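Local structure of actin-binding protein (Saccharomyces cerevisiae, 1HQZ) at residues 15-19 against 109-113; 84-89 against 121-126; 79-83 against 135-139. The protein binds actin filaments but not actin monomers and regulates actin assembly by the ARP2/3 complex, here represented by its N-terminal cofilin-homology domain. All blocks are in the same frame, centred on the assembly; numbering follows the deposited sequence.

Contact 1 of 3, residues 15-19 against 109-113; sequences IDAEY and NLFKG
In the cofilin-homology (ADF-H) domain, helix 12-24 packs against the chain leaving helix 93-110, and Tyr-19 joins the two through Lys-112. The phenol reaches past Phe-111 and its OH donates a very short hydrogen bond to Lys-112 O (2.5 Å), which lies at the ring edge and in its plane. With CG anti to the backbone N (chi1 167°), the ring projects from the helix across the turn formed by residues 110-112. Leu-110 O sits 3.6 Å above one face of this ring, displaced toward the rim. Phe-111 is the centre of an inverse gamma turn with a weak Lys-112 N to Leu-110 O bond; the carbonyls of Leu-110 and Lys-112, on either side of Phe-111 in the sequence, both meet the tyrosine.

Both helices belong to the layer on one side of the mixed five-stranded sheet, and Tyr-19, Leu-110 and Phe-111 all touch its strands. The Tyr-19 and Phe-111 side chains run antiparallel alongside each other, CD1 of the tyrosine 3.8 Å from CD2 of the phenylalanine. Phe-111 then continues onto Leu-33 and Ile-35 of strand 32-37 and Leu-68 of strand 65-71. One turn earlier on helix 12-24, Ile-15 crosses Leu-110 at roughly a right angle, its CG2 branch meeting Leu-110 CD1 at 3.7 Å and also lying near CD2.

Contact 2 of 3, residues 84-89 against 121-126; sequences IGWCPD and RDEDDL
CG of Trp-86 is anti to the backbone N (chi1 173°), which lays the six-membered ring against Leu-126, while a bend at chi3 (44°) of Arg-121 sets its guanidinium beside Asp-89. The six-membered part of the indole does the touching: CZ3 meets Leu-126 CD1 at 3.6 Å, the two side chains crossing nearly at right angles, and CH2 lies 3.5 Å from Asp-122 CA. Arg-121 O stands over one indole face, offset to the rim. The other leucine branch, CD2, packs on Ile-84 CD1 (3.6 Å), so Leu-126 bridges two residues of strand 80-86. Trp-86 NE1 donates a hydrogen bond to Asp-60 O and its ring stacks with Phe-59; an alanine here would probably leave Leu-126 CD1 without its aromatic partner and Asp-60 O without this donor. At the more exposed end Arg-121 grips Asp-89 side-on, NE to OD1 (3.1 Å) and NH2 to OD2 (3.0 Å), both oxygens met on the syn side and the two planes 22° apart. A water links Asp-89 N to Arg-121 O. Asp-125 OD2 accepts from both Arg-121 N and Asp-122 N. The two salt-bridge bonds, in the guanidinium plane but tilted from the carboxylate, would probably restrict rotation of both charged groups.

Contact 3 of 3, residues 79-83 against 135-139; sequences EKIII and ISNAA
The start of strand 80-86 faces the C-terminal end of helix 128-136, with the CA atoms of Lys-80 and Ile-135 lying 6.7 Å apart. This is helix-on-sheet packing in the ADF-H fold: the helix covers part of the sheet near strands 65-71, 80-86 and 116-120, and Asn-137 is the first residue to leave its helical backbone angles.

Lys-80 and Ile-82, two positions apart on the strand, both turn toward the helix end. The lysine chain is extended beyond CG (chi2 177°, chi3 -178°), which carries NZ to Ile-135 O. Its aliphatic part lies alongside Ile-135, the two side chains heading opposite ways, with CB of the lysine 3.8 Å from CG2 of the isoleucine. Deeper in the interface Ile-82 meets the other branch of the same residue, its CG2 standing 4.0 Å from Ile-135 CD1, and these two side chains cross at about a right angle. Ile-135 thus sets CG2 against the lysine chain and CD1 against Ile-82, while it also touches Val-71 and Val-116 on the neighbouring strands and Pro-73 in a loop. Ala-138, whose CB lies 4.2 Å from Lys-80 CD, borders the lysine chain beyond the helix.

A positive group at the C-terminal end of a helix is probably favoured by the helix dipole as well as by its bond to Ile-135 O. That oxygen accepts from two donors: Ala-138 N at 3.2 Å, and Lys-80 NZ, also at 3.2 Å, which approaches in the carbonyl plane with a C=O...N angle of 150°.

Overall arrangement
From the N terminus, helix 12-24 comes first and meets the turn after helix 93-110, so contact 1 closes a long loop holding strands 32-37, 43-49, 65-71 and 80-86. Strand 80-86 supplies the first segments of contacts 3 and 2 in succession, their centres about 18 Å apart. The chain returns through 121-126 to close contact 2, then through 135-139 to close contact 3, whose loop therefore encloses that of contact 2. Contact 1 crosses both. It touches contact 3 where Phe-111 CB packs on Ile-83 CG2 (3.8 Å). Contact 1 joins helix 12-24 to the end of helix 93-110, while contacts 2 and 3 join loop 121-126 and the end of helix 128-136 to strand 80-86.

Contact 1 of 3, residues 15-19 against 109-113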
loop_
_atom_site.group_PDB
_atom_site.type_symbol
_atom_site.label_atom_id
_atom_site.label_comp_id
_atom_site.label_asym_id
_atom_site.label_seq_id
_atom_site.Cartn_x
_atom_site.Cartn_y
_atom_site.Cartn_z
ATOM N N ILE A 15 2.109 -11.851 -4.334
ATOM C CA ILE A 15 2.470 -10.550 -3.787
ATOM C C ILE A 15 3.820 -10.038 -4.282
ATOM O O ILE A 15 3.898 -8.943 -4.852
ATOM C CB ILE A 15 2.479 -10.567 -2.238
ATOM C CG1 ILE A 15 1.058 -10.778 -1.710
ATOM C CG2 ILE A 15 3.041 -9.257 -1.708
ATOM C CD1 ILE A 15 0.964 -10.770 -0.211
ATOM N N ASP A 16 4.878 -10.821 -4.076
ATOM C CA ASP A 16 6.219 -10.407 -4.501
ATOM C C ASP A 16 6.319 -10.100 -5.990
ATOM O O ASP A 16 7.077 -9.222 -6.395
ATOM C CB ASP A 16 7.262 -11.467 -4.133
ATOM C CG ASP A 16 7.358 -11.698 -2.637
ATOM O OD1 ASP A 16 7.087 -10.750 -1.869
ATOM O OD2 ASP A 16 7.714 -12.820 -2.228
ATOM N N ALA A 17 5.552 -10.818 -6.800
ATOM C CA ALA A 17 5.573 -10.607 -8.240
ATOM C C ALA A 17 5.124 -9.192 -8.585
ATOM O O ALA A 17 5.715 -8.534 -9.441
ATOM C CB ALA A 17 4.674 -11.622 -8.926
ATOM N N GLU A 18 4.071 -8.724 -7.923
ATOM C CA GLU A 18 3.568 -7.374 -8.174
ATOM C C GLU A 18 4.506 -6.366 -7.520
ATOM O O GLU A 18 4.835 -5.325 -8.099
ATOM C CB GLU A 18 2.155 -7.225 -7.611
ATOM C CG GLU A 18 1.164 -8.262 -8.140
ATOM C CD GLU A 18 1.103 -8.309 -9.667
ATOM O OE1 GLU A 18 1.350 -7.274 -10.317
ATOM O OE2 GLU A 18 0.794 -9.384 -10.225
ATOM N N TYR A 19 4.950 -6.693 -6.312
ATOM C CA TYR A 19 5.862 -5.835 -5.571
ATOM C C TYR A 19 7.099 -5.455 -6.397
ATOM O O TYR A 19 7.400 -4.273 -6.571
ATOM C CB TYR A 19 6.287 -6.538 -4.281
ATOM C CG TYR A 19 7.453 -5.889 -3.575
ATOM C CD1 TYR A 19 7.322 -4.655 -2.935
ATOM C CD2 TYR A 19 8.704 -6.503 -3.571
ATOM C CE1 TYR A 19 8.425 -4.047 -2.305
ATOM C CE2 TYR A 19 9.807 -5.907 -2.950
ATOM C CZ TYR A 19 9.666 -4.687 -2.324
ATOM O OH TYR A 19 10.766 -4.114 -1.734
ATOM N N ASN A 109 9.212 -5.951 6.400
ATOM C CA ASN A 109 9.478 -7.231 5.755
ATOM C C ASN A 109 8.915 -7.469 4.363
ATOM O O ASN A 109 9.474 -8.261 3.602
ATOM C CB ASN A 109 8.994 -8.372 6.654
ATOM C CG ASN A 109 9.352 -8.160 8.108
ATOM O OD1 ASN A 109 10.514 -7.973 8.452
ATOM N ND2 ASN A 109 8.347 -8.192 8.972
ATOM N N LEU A 110 7.814 -6.810 4.019
ATOM C CA LEU A 110 7.205 -7.038 2.714
ATOM C C LEU A 110 7.429 -5.929 1.680
ATOM O O LEU A 110 8.112 -6.140 0.676
ATOM C CB LEU A 110 5.704 -7.290 2.897
ATOM C CG LEU A 110 4.911 -7.713 1.658
ATOM C CD1 LEU A 110 5.402 -9.074 1.172
ATOM C CD2 LEU A 110 3.424 -7.788 1.997
ATOM N N PHE A 111 6.850 -4.753 1.919
ATOM C CA PHE A 111 6.999 -3.639 0.984
ATOM C C PHE A 111 8.209 -2.790 1.334
ATOM O O PHE A 111 8.082 -1.581 1.540
ATOM C CB PHE A 111 5.743 -2.759 0.993
ATOM C CG PHE A 111 4.507 -3.443 0.465
ATOM C CD1 PHE A 111 3.244 -2.911 0.716
ATOM C CD2 PHE A 111 4.602 -4.597 -0.304
ATOM C CE1 PHE A 111 2.093 -3.521 0.200
ATOM C CE2 PHE A 111 3.461 -5.213 -0.822
ATOM C CZ PHE A 111 2.202 -4.673 -0.568
ATOM N N LYS A 112 9.380 -3.414 1.403
ATOM C CA LYS A 112 10.602 -2.688 1.745
ATOM C C LYS A 112 11.022 -1.716 0.644
ATOM O O LYS A 112 10.724 -1.931 -0.533
ATOM C CB LYS A 112 11.760 -3.666 2.001
ATOM C CG LYS A 112 11.554 -4.612 3.173
ATOM C CD LYS A 112 12.738 -5.571 3.336
ATOM C CE LYS A 112 13.979 -4.826 3.811
ATOM N NZ LYS A 112 13.723 -4.129 5.105
ATOM N N GLY A 113 11.711 -0.651 1.041
ATOM C CA GLY A 113 12.202 0.327 0.082
ATOM C C GLY A 113 11.281 1.495 -0.214
ATOM O O GLY A 113 11.399 2.128 -1.254
#

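Contact 2 of 3, residues 84-89 against 121-126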
loop_
_atom_site.group_PDB
_atom_site.type_symbol
_atom_site.label_atom_id
_atom_site.label_comp_id
_atom_site.label_asym_id
_atom_site.label_seq_id
_atom_site.Cartn_x
_atom_site.Cartn_y
_atom_site.Cartn_z
ATOM N N ILE A 84 0.817 2.555 1.854
ATOM C CA ILE A 84 -0.324 3.038 2.604
ATOM C C ILE A 84 -0.918 1.969 3.504
ATOM O O ILE A 84 -1.218 0.870 3.060
ATOM C CB ILE A 84 -1.415 3.575 1.637
ATOM C CG1 ILE A 84 -0.908 4.869 0.991
ATOM C CG2 ILE A 84 -2.728 3.806 2.378
ATOM C CD1 ILE A 84 -1.801 5.413 -0.075
ATOM N N GLY A 85 -1.050 2.306 4.782
ATOM C CA GLY A 85 -1.647 1.406 5.742
ATOM C C GLY A 85 -3.082 1.883 5.888
ATOM O O GLY A 85 -3.358 2.900 6.517
ATOM N N TRP A 86 -3.994 1.140 5.282
ATOM C CA TRP A 86 -5.412 1.461 5.295
ATOM C C TRP A 86 -6.106 0.707 6.436
ATOM O O TRP A 86 -6.183 -0.525 6.427
ATOM C CB TRP A 86 -5.985 1.090 3.922
ATOM C CG TRP A 86 -7.454 1.204 3.787
ATOM C CD1 TRP A 86 -8.362 0.190 3.883
ATOM C CD2 TRP A 86 -8.203 2.390 3.511
ATOM N NE1 TRP A 86 -9.626 0.667 3.676
ATOM C CE2 TRP A 86 -9.564 2.015 3.449
ATOM C CE3 TRP A 86 -7.860 3.734 3.310
ATOM C CZ2 TRP A 86 -10.589 2.934 3.196
ATOM C CZ3 TRP A 86 -8.879 4.653 3.055
ATOM C CH2 TRP A 86 -10.230 4.244 3.002
ATOM N N CYS A 87 -6.596 1.456 7.423
ATOM C CA CYS A 87 -7.257 0.868 8.589
ATOM C C CYS A 87 -8.577 1.582 8.856
ATOM O O CYS A 87 -8.662 2.398 9.770
ATOM C CB CYS A 87 -6.339 1.002 9.815
ATOM S SG CYS A 87 -6.902 0.170 11.322
ATOM N N PRO A 88 -9.629 1.267 8.074
ATOM C CA PRO A 88 -10.963 1.875 8.200
ATOM C C PRO A 88 -11.683 1.496 9.487
ATOM O O PRO A 88 -11.453 0.421 10.043
ATOM C CB PRO A 88 -11.686 1.368 6.958
ATOM C CG PRO A 88 -11.148 -0.027 6.835
ATOM C CD PRO A 88 -9.657 0.152 7.106
ATOM N N ASP A 89 -12.547 2.390 9.960
ATOM C CA ASP A 89 -13.291 2.154 11.191
ATOM C C ASP A 89 -14.120 0.878 11.148
ATOM O O ASP A 89 -14.194 0.157 12.139
ATOM C CB ASP A 89 -14.208 3.346 11.514
ATOM C CG ASP A 89 -13.434 4.624 11.823
ATOM O OD1 ASP A 89 -12.223 4.540 12.138
ATOM O OD2 ASP A 89 -14.040 5.718 11.764
ATOM N N ARG A 121 -7.553 6.162 6.964
ATOM C CA ARG A 121 -8.808 5.611 7.479
ATOM C C ARG A 121 -9.967 5.814 6.506
ATOM O O ARG A 121 -10.923 5.043 6.504
ATOM C CB ARG A 121 -9.179 6.277 8.796
ATOM C CG ARG A 121 -8.369 5.841 9.986
ATOM C CD ARG A 121 -8.766 6.660 11.201
ATOM N NE ARG A 121 -10.218 6.796 11.309
ATOM C CZ ARG A 121 -10.868 7.953 11.240
ATOM N NH1 ARG A 121 -10.197 9.087 11.069
ATOM N NH2 ARG A 121 -12.193 7.977 11.328
ATOM N N ASP A 122 -9.889 6.865 5.699
ATOM C CA ASP A 122 -10.933 7.165 4.730
ATOM C C ASP A 122 -10.357 7.977 3.568
ATOM O O ASP A 122 -9.168 8.320 3.563
ATOM C CB ASP A 122 -12.066 7.941 5.405
ATOM C CG ASP A 122 -11.606 9.270 5.952
ATOM O OD1 ASP A 122 -11.252 10.150 5.142
ATOM O OD2 ASP A 122 -11.587 9.436 7.189
ATOM N N GLU A 123 -11.204 8.296 2.594
ATOM C CA GLU A 123 -10.763 9.037 1.417
ATOM C C GLU A 123 -10.102 10.379 1.697
ATOM O O GLU A 123 -9.250 10.816 0.927
ATOM C CB GLU A 123 -11.926 9.230 0.439
ATOM C CG GLU A 123 -12.297 7.967 -0.341
ATOM C CD GLU A 123 -13.270 7.065 0.405
ATOM O OE1 GLU A 123 -12.969 6.660 1.551
ATOM O OE2 GLU A 123 -14.344 6.763 -0.164
ATOM N N ASP A 124 -10.479 11.037 2.788
ATOM C CA ASP A 124 -9.879 12.326 3.109
ATOM C C ASP A 124 -8.402 12.173 3.461
ATOM O O ASP A 124 -7.626 13.121 3.345
ATOM C CB ASP A 124 -10.633 13.001 4.260
ATOM C CG ASP A 124 -11.960 13.619 3.817
ATOM O OD1 ASP A 124 -12.661 14.188 4.684
ATOM O OD2 ASP A 124 -12.301 13.542 2.613
ATOM N N ASP A 125 -8.013 10.973 3.883
ATOM C CA ASP A 125 -6.622 10.705 4.227
ATOM C C ASP A 125 -5.817 10.371 2.978
ATOM O O ASP A 125 -4.598 10.208 3.038
ATOM C CB ASP A 125 -6.530 9.535 5.207
ATOM C CG ASP A 125 -7.199 9.832 6.528
ATOM O OD1 ASP A 125 -7.160 11.008 6.944
ATOM O OD2 ASP A 125 -7.744 8.897 7.157
ATOM N N LEU A 126 -6.506 10.271 1.846
ATOM C CA LEU A 126 -5.863 9.936 0.581
ATOM C C LEU A 126 -6.052 11.017 -0.488
ATOM O O LEU A 126 -6.382 10.722 -1.638
ATOM C CB LEU A 126 -6.400 8.591 0.072
ATOM C CG LEU A 126 -6.231 7.362 0.985
ATOM C CD1 LEU A 126 -7.001 6.170 0.420
ATOM C CD2 LEU A 126 -4.756 7.017 1.115
HETATM O O HOH W 1 -13.251 4.214 8.330
#

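Contact 3 of 3, residues 79-83 against 135-139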
loop_
_atom_site.group_PDB
_atom_site.type_symbol
_atom_site.label_atom_id
_atom_site.label_comp_id
_atom_site.label_asym_id
_atom_site.label_seq_id
_atom_site.Cartn_x
_atom_site.Cartn_y
_atom_site.Cartn_z
ATOM N N GLU A 79 11.197 8.988 -9.368
ATOM C CA GLU A 79 10.115 8.075 -9.035
ATOM C C GLU A 79 10.322 7.611 -7.605
ATOM O O GLU A 79 11.401 7.146 -7.250
ATOM C CB GLU A 79 10.146 6.863 -9.960
ATOM C CG GLU A 79 9.868 7.154 -11.425
ATOM C CD GLU A 79 8.393 7.266 -11.728
ATOM O OE1 GLU A 79 7.580 6.922 -10.848
ATOM O OE2 GLU A 79 8.047 7.687 -12.849
ATOM N N LYS A 80 9.291 7.741 -6.783
ATOM C CA LYS A 80 9.400 7.319 -5.400
ATOM C C LYS A 80 8.317 6.325 -5.008
ATOM O O LYS A 80 7.291 6.195 -5.674
ATOM C CB LYS A 80 9.386 8.541 -4.484
ATOM C CG LYS A 80 10.636 9.402 -4.658
ATOM C CD LYS A 80 10.578 10.650 -3.815
ATOM C CE LYS A 80 11.803 11.504 -4.060
ATOM N NZ LYS A 80 11.661 12.851 -3.446
ATOM N N ILE A 81 8.565 5.611 -3.925
ATOM C CA ILE A 81 7.633 4.601 -3.467
ATOM C C ILE A 81 6.874 5.023 -2.214
ATOM O O ILE A 81 7.465 5.505 -1.230
ATOM C CB ILE A 81 8.371 3.251 -3.195
ATOM C CG1 ILE A 81 8.816 2.579 -4.503
ATOM C CG2 ILE A 81 7.431 2.274 -2.536
ATOM C CD1 ILE A 81 9.584 3.428 -5.447
ATOM N N ILE A 82 5.559 4.852 -2.254
ATOM C CA ILE A 82 4.737 5.180 -1.102
ATOM C C ILE A 82 3.978 3.921 -0.680
ATOM O O ILE A 82 3.565 3.117 -1.516
ATOM C CB ILE A 82 3.740 6.332 -1.416
ATOM C CG1 ILE A 82 2.835 6.575 -0.204
ATOM C CG2 ILE A 82 2.915 6.002 -2.657
ATOM C CD1 ILE A 82 1.928 7.808 -0.312
ATOM N N ILE A 83 3.858 3.709 0.624
ATOM C CA ILE A 83 3.100 2.572 1.095
ATOM C C ILE A 83 1.992 3.158 1.944
ATOM O O ILE A 83 2.194 4.153 2.649
ATOM C CB ILE A 83 3.936 1.598 1.933
ATOM C CG1 ILE A 83 4.539 2.312 3.140
ATOM C CG2 ILE A 83 5.017 0.994 1.068
ATOM C CD1 ILE A 83 5.159 1.356 4.150
ATOM N N ILE A 135 5.412 12.923 -1.137
ATOM C CA ILE A 135 6.313 12.135 -1.969
ATOM C C ILE A 135 7.461 13.020 -2.448
ATOM O O ILE A 135 8.630 12.620 -2.428
ATOM C CB ILE A 135 5.536 11.528 -3.167
ATOM C CG1 ILE A 135 4.646 10.388 -2.663
ATOM C CG2 ILE A 135 6.492 11.041 -4.240
ATOM C CD1 ILE A 135 3.746 9.799 -3.708
ATOM N N SER A 136 7.126 14.233 -2.856
ATOM C CA SER A 136 8.126 15.169 -3.327
ATOM C C SER A 136 9.114 15.581 -2.230
ATOM O O SER A 136 10.296 15.761 -2.515
ATOM C CB SER A 136 7.444 16.405 -3.915
ATOM O OG SER A 136 8.414 17.351 -4.327
ATOM N N ASN A 137 8.643 15.713 -0.989
ATOM C CA ASN A 137 9.505 16.090 0.140
ATOM C C ASN A 137 10.164 14.899 0.859
ATOM O O ASN A 137 10.800 15.066 1.907
ATOM C CB ASN A 137 8.715 16.889 1.184
ATOM C CG ASN A 137 8.287 18.251 0.678
ATOM O OD1 ASN A 137 9.033 18.921 -0.038
ATOM N ND2 ASN A 137 7.088 18.677 1.060
ATOM N N ALA A 138 10.020 13.705 0.299
ATOM C CA ALA A 138 10.575 12.509 0.924
ATOM C C ALA A 138 12.096 12.391 0.860
ATOM O O ALA A 138 12.730 12.889 -0.069
ATOM C CB ALA A 138 9.942 11.273 0.299
ATOM N N ALA A 139 12.671 11.724 1.860
ATOM C CA ALA A 139 14.115 11.484 1.912
ATOM C C ALA A 139 14.390 10.156 1.186
ATOM O O ALA A 139 13.548 9.684 0.422
ATOM C CB ALA A 139 14.588 11.400 3.364
#